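Local coordinates for putative vitamin-B12 independent methionine synthase family protein (Listeria monocytogenes, PDB 1YPX), which probably acts as a zinc-dependent, cobalamin-independent methionine synthase, passing a methyl group from a folate to homocysteine, at residues Q3-A9 and Q327-S331; D10-L16 and S60-F66; E307-I312 and K353-V357. All coordinates share one frame; numbering follows the deposited sequence.

How the contacts relate
From the N terminus the chain runs through one long loop that serves two contacts in turn. Residues 3-9 lie against strand 328-332, the last parallel strand of the TIM-barrel-like sheet, so contact 1 closes a loop of more than 300 residues. Residues 10-16 then run beside strand 60-61, the first strand, and the turn after it; contact 2 closes a short, mostly helical loop that falls wholly within that of contact 1. The N-terminal loop thus spans the two outermost strands. Contact 3 joins the start of helix 310-322 to helix 347-364 and crosses contact 1 along the chain; Val357 packs on Ala9, linking the two.

Contact 1 (Q3-A9 and Q327-S331); sequences QVAPFYA and QLRLS
The guanidinium of Arg329 has Tyr8 CE1 over one face, offset toward the rim, and the carbonyl of Pro6 at its edge. Ring and guanidinium planes are 48° apart, so this is a tilted contact, with Tyr8 CE1 3.6 Å from Arg329 NH1. The Tyr8 ring itself has Leu328 O at its edge and Gln3 CG over one face, and it stacks with Trp365. All this sits where the N-terminal loop of a TIM-barrel-like fold meets the last parallel strand, 328-332, beyond which lies strand 293-299. Arg329 leaves the strand with CG beside the backbone N and then bends at chi2 (60°), which swings its end back toward the loop. There NE donates to Pro6 O at 3.1 Å, a fairly straight bond (159°) lying in the guanidinium plane. NH1 turns back to its own strand, donating to Leu328 O, and to Ser326 O in the loop before the strand, so the group is held from the N-terminal loop on one hand and from its own strand and Ser326 on the other. A single beta bridge joins Ala9 to Leu330, whose N donates to Tyr8 O at 2.9 Å.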
loop_
_atom_site.group_PDB
_atom_site.type_symbol
_atom_site.label_atom_id
_atom_site.label_comp_id
_atom_site.label_asym_id
_atom_site.label_seq_id
_atom_site.Cartn_x
_atom_site.Cartn_y
_atom_site.Cartn_z
ATOM N N GLN A 3 9.448 2.098 -16.626
ATOM C CA GLN A 3 10.015 1.553 -15.401
ATOM C C GLN A 3 9.463 0.157 -15.153
ATOM O O GLN A 3 8.669 -0.369 -15.935
ATOM C CB GLN A 3 9.675 2.447 -14.200
ATOM C CG GLN A 3 10.828 3.310 -13.744
ATOM C CD GLN A 3 12.012 2.483 -13.279
ATOM O OE1 GLN A 3 13.146 2.965 -13.264
ATOM N NE2 GLN A 3 11.754 1.233 -12.888
ATOM N N VAL A 4 9.878 -0.426 -14.039
ATOM C CA VAL A 4 9.439 -1.755 -13.682
ATOM C C VAL A 4 8.717 -1.748 -12.327
ATOM O O VAL A 4 7.489 -1.853 -12.266
ATOM C CB VAL A 4 10.654 -2.722 -13.678
ATOM C CG1 VAL A 4 11.843 -2.058 -13.009
ATOM C CG2 VAL A 4 10.297 -4.021 -12.965
ATOM N N ALA A 5 9.478 -1.616 -11.246
ATOM C CA ALA A 5 8.910 -1.592 -9.899
ATOM C C ALA A 5 8.101 -0.299 -9.765
ATOM O O ALA A 5 7.384 0.067 -10.702
ATOM C CB ALA A 5 10.041 -1.663 -8.889
ATOM N N PRO A 6 8.173 0.403 -8.614
ATOM C CA PRO A 6 7.362 1.624 -8.623
ATOM C C PRO A 6 7.930 2.577 -9.674
ATOM O O PRO A 6 9.144 2.697 -9.798
ATOM C CB PRO A 6 7.519 2.146 -7.197
ATOM C CG PRO A 6 8.870 1.667 -6.822
ATOM C CD PRO A 6 8.850 0.256 -7.315
ATOM N N PHE A 7 7.056 3.232 -10.436
ATOM C CA PHE A 7 7.486 4.154 -11.492
ATOM C C PHE A 7 7.765 5.551 -10.971
ATOM O O PHE A 7 7.256 5.947 -9.920
ATOM C CB PHE A 7 6.419 4.243 -12.589
ATOM C CG PHE A 7 5.745 2.943 -12.872
ATOM C CD1 PHE A 7 4.561 2.609 -12.225
ATOM C CD2 PHE A 7 6.337 2.011 -13.719
ATOM C CE1 PHE A 7 3.981 1.366 -12.411
ATOM C CE2 PHE A 7 5.768 0.757 -13.915
ATOM C CZ PHE A 7 4.591 0.431 -13.261
ATOM N N TYR A 8 8.559 6.307 -11.727
ATOM C CA TYR A 8 8.899 7.673 -11.344
ATOM C C TYR A 8 7.657 8.444 -10.922
ATOM O O TYR A 8 7.717 9.247 -9.996
ATOM C CB TYR A 8 9.595 8.384 -12.499
ATOM C CG TYR A 8 10.862 7.696 -12.946
ATOM C CD1 TYR A 8 11.917 7.492 -12.068
ATOM C CD2 TYR A 8 11.007 7.262 -14.255
ATOM C CE1 TYR A 8 13.089 6.870 -12.489
ATOM C CE2 TYR A 8 12.168 6.641 -14.685
ATOM C CZ TYR A 8 13.201 6.450 -13.802
ATOM O OH TYR A 8 14.351 5.852 -14.245
ATOM N N ALA A 9 6.546 8.219 -11.619
ATOM C CA ALA A 9 5.275 8.852 -11.272
ATOM C C ALA A 9 4.378 7.688 -10.881
ATOM O O ALA A 9 3.851 6.974 -11.737
ATOM C CB ALA A 9 4.687 9.594 -12.456
ATOM N N GLN A 327 17.410 5.882 -8.294
ATOM C CA GLN A 327 16.518 5.015 -7.553
ATOM C C GLN A 327 15.528 5.740 -6.662
ATOM O O GLN A 327 15.223 5.279 -5.572
ATOM C CB GLN A 327 17.329 4.006 -6.732
ATOM C CG GLN A 327 18.557 4.596 -6.050
ATOM C CD GLN A 327 19.336 3.563 -5.265
ATOM O OE1 GLN A 327 18.816 2.964 -4.324
ATOM N NE2 GLN A 327 20.588 3.346 -5.649
ATOM N N LEU A 328 15.019 6.874 -7.121
ATOM C CA LEU A 328 14.036 7.605 -6.337
ATOM C C LEU A 328 12.784 7.793 -7.187
ATOM O O LEU A 328 12.849 7.869 -8.422
ATOM C CB LEU A 328 14.605 8.961 -5.872
ATOM C CG LEU A 328 15.774 8.956 -4.866
ATOM C CD1 LEU A 328 16.192 10.383 -4.518
ATOM C CD2 LEU A 328 15.359 8.220 -3.599
ATOM N N ARG A 329 11.637 7.830 -6.519
ATOM C CA ARG A 329 10.352 8.000 -7.195
ATOM C C ARG A 329 9.543 9.083 -6.504
ATOM O O ARG A 329 9.830 9.444 -5.375
ATOM C CB ARG A 329 9.560 6.686 -7.203
ATOM C CG ARG A 329 9.926 5.707 -8.330
ATOM C CD ARG A 329 11.366 5.293 -8.281
ATOM N NE ARG A 329 11.725 4.360 -9.348
ATOM C CZ ARG A 329 12.938 4.288 -9.893
ATOM N NH1 ARG A 329 13.908 5.091 -9.491
ATOM N NH2 ARG A 329 13.194 3.397 -10.829
ATOM N N LEU A 330 8.537 9.586 -7.204
ATOM C CA LEU A 330 7.679 10.641 -6.715
ATOM C C LEU A 330 6.234 10.152 -6.650
ATOM O O LEU A 330 5.859 9.183 -7.317
ATOM C CB LEU A 330 7.781 11.819 -7.669
ATOM C CG LEU A 330 6.953 13.061 -7.349
ATOM C CD1 LEU A 330 7.414 13.638 -6.036
ATOM C CD2 LEU A 330 7.099 14.078 -8.481
ATOM N N SER A 331 5.420 10.828 -5.851
ATOM C CA SER A 331 4.021 10.457 -5.715
ATOM C C SER A 331 3.427 11.400 -4.732
ATOM O O SER A 331 4.134 12.193 -4.130
ATOM C CB SER A 331 3.886 9.077 -5.107
ATOM O OG SER A 331 4.087 9.167 -3.706
#

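Contact 2 (D10-L16 and S60-F66); sequences DHVGSIL and SITDGEF
Side-chain hydrogen bonds carry the first half of this contact, in which Asp10 and His11 meet Ser60. Ser60 OG donates to Asp10 OD1 at 2.8 Å, coming from above the carboxylate plane, while His11 N takes the anti lone pair of the same oxygen. Asp10 OD2 is held in turn by Phe7 N and Tyr183 OH. His11 has CG between its backbone N and carbonyl carbon (chi1 64°), which directs the ring at the strand; NE2 donates in the ring plane to Ser60 O, 3.1 Å away. Further along, Thr62 OG1 donates to Gly13 O at 2.6 Å, in the carbonyl plane and on a lone pair. That hydroxyl also accepts from Gly64 N, forming an ST turn.

Backbone contacts follow. Ile15 N donates to Gly64 O at 3.3 Å, nearly straight at the hydrogen (173°), though it meets the carbonyl from above its plane, not on a lone pair. Gly64 CA directs a C-H at Gly13 O and lies close against Ile15 CB, 3.7 Å away. Gly64 lies in a type I' turn from Asp63 to Phe66, which an Asx turn at Asp63 reinforces.

Apolar contact closes the far end, where Ile15 CG2 lies 3.9 Å from Phe66 CE1, and Ile15 O meets the edge of that ring.

The parts joined are the N-terminal loop and strand 60-61 with the turn that follows it. With most of the touching residues buried, the chemistry implies that the buried polar groups here are met by partners: Asp10 OD1 accepts from two donors, and Thr62 OG1 both gives and accepts.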
loop_
_atom_site.group_PDB
_atom_site.type_symbol
_atom_site.label_atom_id
_atom_site.label_comp_id
_atom_site.label_asym_id
_atom_site.label_seq_id
_atom_site.Cartn_x
_atom_site.Cartn_y
_atom_site.Cartn_z
ATOM N N ASP A 10 4.232 7.485 -9.580
ATOM C CA ASP A 10 3.437 6.385 -9.062
ATOM C C ASP A 10 2.500 6.965 -8.001
ATOM O O ASP A 10 2.534 8.167 -7.738
ATOM C CB ASP A 10 4.380 5.353 -8.449
ATOM C CG ASP A 10 3.874 3.934 -8.588
ATOM O OD1 ASP A 10 2.655 3.718 -8.384
ATOM O OD2 ASP A 10 4.698 3.040 -8.887
ATOM N N HIS A 11 1.659 6.124 -7.401
ATOM C CA HIS A 11 0.745 6.593 -6.364
ATOM C C HIS A 11 0.395 5.483 -5.388
ATOM O O HIS A 11 0.397 4.308 -5.753
ATOM C CB HIS A 11 -0.520 7.193 -6.992
ATOM C CG HIS A 11 -1.356 6.216 -7.760
ATOM N ND1 HIS A 11 -2.566 5.745 -7.294
ATOM C CD2 HIS A 11 -1.184 5.663 -8.984
ATOM C CE1 HIS A 11 -3.104 4.950 -8.200
ATOM N NE2 HIS A 11 -2.284 4.882 -9.237
ATOM N N VAL A 12 0.108 5.858 -4.140
ATOM C CA VAL A 12 -0.210 4.892 -3.089
ATOM C C VAL A 12 -1.286 3.891 -3.498
ATOM O O VAL A 12 -1.119 2.686 -3.294
ATOM C CB VAL A 12 -0.625 5.619 -1.780
ATOM C CG1 VAL A 12 -1.128 4.612 -0.737
ATOM C CG2 VAL A 12 0.570 6.372 -1.224
ATOM N N GLY A 13 -2.385 4.386 -4.069
ATOM C CA GLY A 13 -3.444 3.489 -4.490
ATOM C C GLY A 13 -4.894 3.889 -4.275
ATOM O O GLY A 13 -5.692 3.804 -5.213
ATOM N N SER A 14 -5.277 4.313 -3.077
ATOM C CA SER A 14 -6.686 4.668 -2.882
ATOM C C SER A 14 -7.082 5.915 -3.659
ATOM O O SER A 14 -6.319 6.869 -3.743
ATOM C CB SER A 14 -7.000 4.897 -1.402
ATOM O OG SER A 14 -6.537 6.168 -0.988
ATOM N N ILE A 15 -8.285 5.893 -4.218
ATOM C CA ILE A 15 -8.824 7.013 -4.980
ATOM C C ILE A 15 -10.148 7.449 -4.337
ATOM O O ILE A 15 -10.845 6.645 -3.709
ATOM C CB ILE A 15 -9.074 6.606 -6.474
ATOM C CG1 ILE A 15 -7.745 6.520 -7.244
ATOM C CG2 ILE A 15 -10.033 7.575 -7.138
ATOM C CD1 ILE A 15 -6.939 7.824 -7.252
ATOM N N LEU A 16 -10.485 8.729 -4.490
ATOM C CA LEU A 16 -11.719 9.308 -3.946
ATOM C C LEU A 16 -12.979 8.601 -4.426
ATOM O O LEU A 16 -13.170 8.414 -5.626
ATOM C CB LEU A 16 -11.817 10.772 -4.358
ATOM C CG LEU A 16 -11.411 11.868 -3.385
ATOM C CD1 LEU A 16 -10.074 11.567 -2.707
ATOM C CD2 LEU A 16 -11.338 13.155 -4.170
ATOM N N SER A 60 0.795 2.756 -13.248
ATOM C CA SER A 60 0.233 1.798 -12.314
ATOM C C SER A 60 -1.214 2.221 -12.082
ATOM O O SER A 60 -1.492 3.406 -11.871
ATOM C CB SER A 60 1.007 1.800 -10.991
ATOM O OG SER A 60 0.681 2.939 -10.220
ATOM N N ILE A 61 -2.129 1.253 -12.144
ATOM C CA ILE A 61 -3.558 1.504 -11.965
ATOM C C ILE A 61 -4.148 0.627 -10.843
ATOM O O ILE A 61 -3.825 -0.561 -10.732
ATOM C CB ILE A 61 -4.341 1.264 -13.329
ATOM C CG1 ILE A 61 -4.127 2.432 -14.313
ATOM C CG2 ILE A 61 -5.826 1.197 -13.086
ATOM C CD1 ILE A 61 -2.718 2.574 -14.922
ATOM N N THR A 62 -5.000 1.222 -10.008
ATOM C CA THR A 62 -5.639 0.506 -8.893
ATOM C C THR A 62 -7.157 0.506 -9.031
ATOM O O THR A 62 -7.697 0.971 -10.027
ATOM C CB THR A 62 -5.306 1.157 -7.517
ATOM O OG1 THR A 62 -5.855 2.482 -7.464
ATOM C CG2 THR A 62 -3.797 1.225 -7.295
ATOM N N ASP A 63 -7.850 -0.020 -8.034
ATOM C CA ASP A 63 -9.291 -0.001 -8.107
ATOM C C ASP A 63 -9.782 1.030 -7.090
ATOM O O ASP A 63 -10.949 1.050 -6.701
ATOM C CB ASP A 63 -9.883 -1.414 -7.879
ATOM C CG ASP A 63 -9.837 -1.871 -6.428
ATOM O OD1 ASP A 63 -9.315 -1.139 -5.553
ATOM O OD2 ASP A 63 -10.337 -2.989 -6.168
ATOM N N GLY A 64 -8.851 1.894 -6.685
ATOM C CA GLY A 64 -9.129 2.960 -5.736
ATOM C C GLY A 64 -9.670 2.496 -4.405
ATOM O O GLY A 64 -10.187 3.298 -3.624
ATOM N N GLU A 65 -9.540 1.196 -4.150
ATOM C CA GLU A 65 -10.025 0.571 -2.920
ATOM C C GLU A 65 -11.496 0.831 -2.720
ATOM O O GLU A 65 -12.001 0.813 -1.599
ATOM C CB GLU A 65 -9.209 1.049 -1.719
ATOM C CG GLU A 65 -7.803 0.458 -1.721
ATOM C CD GLU A 65 -6.901 1.006 -0.640
ATOM O OE1 GLU A 65 -7.324 1.052 0.546
ATOM O OE2 GLU A 65 -5.750 1.375 -0.978
ATOM N N PHE A 66 -12.175 1.030 -3.849
ATOM C CA PHE A 66 -13.610 1.306 -3.912
ATOM C C PHE A 66 -14.506 0.261 -3.254
ATOM O O PHE A 66 -15.574 0.600 -2.748
ATOM C CB PHE A 66 -14.021 1.478 -5.376
ATOM C CG PHE A 66 -13.817 2.868 -5.898
ATOM C CD1 PHE A 66 -12.774 3.654 -5.423
ATOM C CD2 PHE A 66 -14.684 3.405 -6.842
ATOM C CE1 PHE A 66 -12.601 4.954 -5.878
ATOM C CE2 PHE A 66 -14.520 4.704 -7.305
ATOM C CZ PHE A 66 -13.477 5.484 -6.820
#

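Contact 3 (E307-I312 and K353-V357); sequences EDEAAI and KLRYV
Tyr356, Glu307 and Lys353 carry this contact, in which one helix of the barrel's outer layer, 347-364, meets the segment leading into another, 310-322. Tyr356 projects from its helix with CG anti to the backbone N (chi1 -171°), and this carries the ring across to the loop. Glu307 OE1 lies at the ring's edge, in its plane, with the carboxylate turned 81° against the ring. The hydroxyl reaches the backbone just before helix 310-322: Tyr356 OH is 2.9 Å from Glu307 O and 3.3 Å from Asp308 O, the latter at best a weak bond. Ile312 CD1, on the first turn of that helix, packs 3.9 Å from Tyr356 CE1.

The other carboxylate oxygen turns to Lys353, one helical turn earlier than Tyr356. Glu307 OE2 and Lys353 NZ form a salt bridge at 2.6 Å; the lysine chain is extended until it bends at chi4 (-62°), which brings its amine to the acid. Thr300 OG1 bonds both partners, completing a three-membered polar cluster beyond strand 293-299. Glu307 OE2 is thus bonded by the ammonium of Lys353 and the hydroxyl of Thr300, which would probably favour its negative charge.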
loop_
_atom_site.group_PDB
_atom_site.type_symbol
_atom_site.label_atom_id
_atom_site.label_comp_id
_atom_site.label_asym_id
_atom_site.label_seq_id
_atom_site.Cartn_x
_atom_site.Cartn_y
_atom_site.Cartn_z
ATOM N N GLU A 307 0.597 24.163 -4.813
ATOM C CA GLU A 307 1.826 23.760 -4.145
ATOM C C GLU A 307 3.081 24.020 -4.978
ATOM O O GLU A 307 3.204 23.539 -6.113
ATOM C CB GLU A 307 1.758 22.283 -3.777
ATOM C CG GLU A 307 1.439 21.354 -4.941
ATOM C CD GLU A 307 1.568 19.903 -4.534
ATOM O OE1 GLU A 307 2.563 19.258 -4.918
ATOM O OE2 GLU A 307 0.683 19.425 -3.803
ATOM N N ASP A 308 4.016 24.763 -4.382
ATOM C CA ASP A 308 5.275 25.135 -5.027
ATOM C C ASP A 308 5.862 24.002 -5.858
ATOM O O ASP A 308 5.620 22.827 -5.585
ATOM C CB ASP A 308 6.323 25.596 -3.990
ATOM C CG ASP A 308 5.771 25.670 -2.565
ATOM O OD1 ASP A 308 4.730 26.332 -2.352
ATOM O OD2 ASP A 308 6.396 25.073 -1.652
ATOM N N GLU A 309 6.635 24.363 -6.874
ATOM C CA GLU A 309 7.260 23.374 -7.739
ATOM C C GLU A 309 8.746 23.305 -7.423
ATOM O O GLU A 309 9.338 22.226 -7.358
ATOM C CB GLU A 309 7.064 23.758 -9.202
ATOM C CG GLU A 309 7.598 22.733 -10.183
ATOM C CD GLU A 309 7.398 23.147 -11.630
ATOM O OE1 GLU A 309 6.302 23.667 -11.954
ATOM O OE2 GLU A 309 8.329 22.939 -12.444
ATOM N N ALA A 310 9.334 24.481 -7.226
ATOM C CA ALA A 310 10.750 24.608 -6.914
ATOM C C ALA A 310 11.073 23.921 -5.587
ATOM O O ALA A 310 12.182 23.430 -5.387
ATOM C CB ALA A 310 11.131 26.085 -6.853
ATOM N N ALA A 311 10.097 23.898 -4.686
ATOM C CA ALA A 311 10.270 23.271 -3.388
ATOM C C ALA A 311 10.460 21.765 -3.561
ATOM O O ALA A 311 11.425 21.190 -3.054
ATOM C CB ALA A 311 9.061 23.556 -2.507
ATOM N N ILE A 312 9.538 21.132 -4.285
ATOM C CA ILE A 312 9.586 19.688 -4.547
ATOM C C ILE A 312 10.893 19.293 -5.244
ATOM O O ILE A 312 11.542 18.320 -4.855
ATOM C CB ILE A 312 8.393 19.246 -5.436
ATOM C CG1 ILE A 312 7.069 19.498 -4.706
ATOM C CG2 ILE A 312 8.531 17.786 -5.800
ATOM C CD1 ILE A 312 5.843 19.510 -5.625
ATOM N N LYS A 353 -3.675 16.836 -9.449
ATOM C CA LYS A 353 -2.451 16.625 -8.706
ATOM C C LYS A 353 -1.717 15.393 -9.246
ATOM O O LYS A 353 -0.503 15.275 -9.091
ATOM C CB LYS A 353 -2.758 16.463 -7.219
ATOM C CG LYS A 353 -3.223 17.744 -6.559
ATOM C CD LYS A 353 -3.546 17.513 -5.096
ATOM C CE LYS A 353 -3.340 18.782 -4.279
ATOM N NZ LYS A 353 -1.906 19.223 -4.316
ATOM N N LEU A 354 -2.450 14.478 -9.886
ATOM C CA LEU A 354 -1.824 13.280 -10.452
ATOM C C LEU A 354 -1.053 13.603 -11.724
ATOM O O LEU A 354 0.064 13.128 -11.919
ATOM C CB LEU A 354 -2.865 12.198 -10.749
ATOM C CG LEU A 354 -3.368 11.380 -9.552
ATOM C CD1 LEU A 354 -4.358 10.328 -10.031
ATOM C CD2 LEU A 354 -2.193 10.727 -8.849
ATOM N N ARG A 355 -1.656 14.421 -12.581
ATOM C CA ARG A 355 -1.024 14.829 -13.821
ATOM C C ARG A 355 0.191 15.653 -13.396
ATOM O O ARG A 355 1.201 15.725 -14.099
ATOM C CB ARG A 355 -1.990 15.686 -14.643
ATOM C CG ARG A 355 -3.463 15.324 -14.445
ATOM C CD ARG A 355 -4.381 16.079 -15.407
ATOM N NE ARG A 355 -4.493 15.407 -16.698
ATOM C CZ ARG A 355 -5.593 14.792 -17.126
ATOM N NH1 ARG A 355 -5.614 14.198 -18.323
ATOM N NH2 ARG A 355 -6.678 14.786 -16.357
ATOM N N TYR A 356 0.087 16.273 -12.225
ATOM C CA TYR A 356 1.180 17.078 -11.689
ATOM C C TYR A 356 2.355 16.142 -11.352
ATOM O O TYR A 356 3.520 16.467 -11.601
ATOM C CB TYR A 356 0.701 17.824 -10.441
ATOM C CG TYR A 356 1.667 18.860 -9.902
ATOM C CD1 TYR A 356 1.898 18.958 -8.532
ATOM C CD2 TYR A 356 2.303 19.774 -10.747
ATOM C CE1 TYR A 356 2.727 19.934 -8.008
ATOM C CE2 TYR A 356 3.140 20.761 -10.227
ATOM C CZ TYR A 356 3.343 20.835 -8.852
ATOM O OH TYR A 356 4.138 21.820 -8.310
ATOM N N VAL A 357 2.034 14.982 -10.782
ATOM C CA VAL A 357 3.042 13.979 -10.455
ATOM C C VAL A 357 3.665 13.472 -11.763
ATOM O O VAL A 357 4.879 13.313 -11.866
ATOM C CB VAL A 357 2.415 12.780 -9.708
ATOM C CG1 VAL A 357 3.436 11.657 -9.590
ATOM C CG2 VAL A 357 1.923 13.211 -8.318
#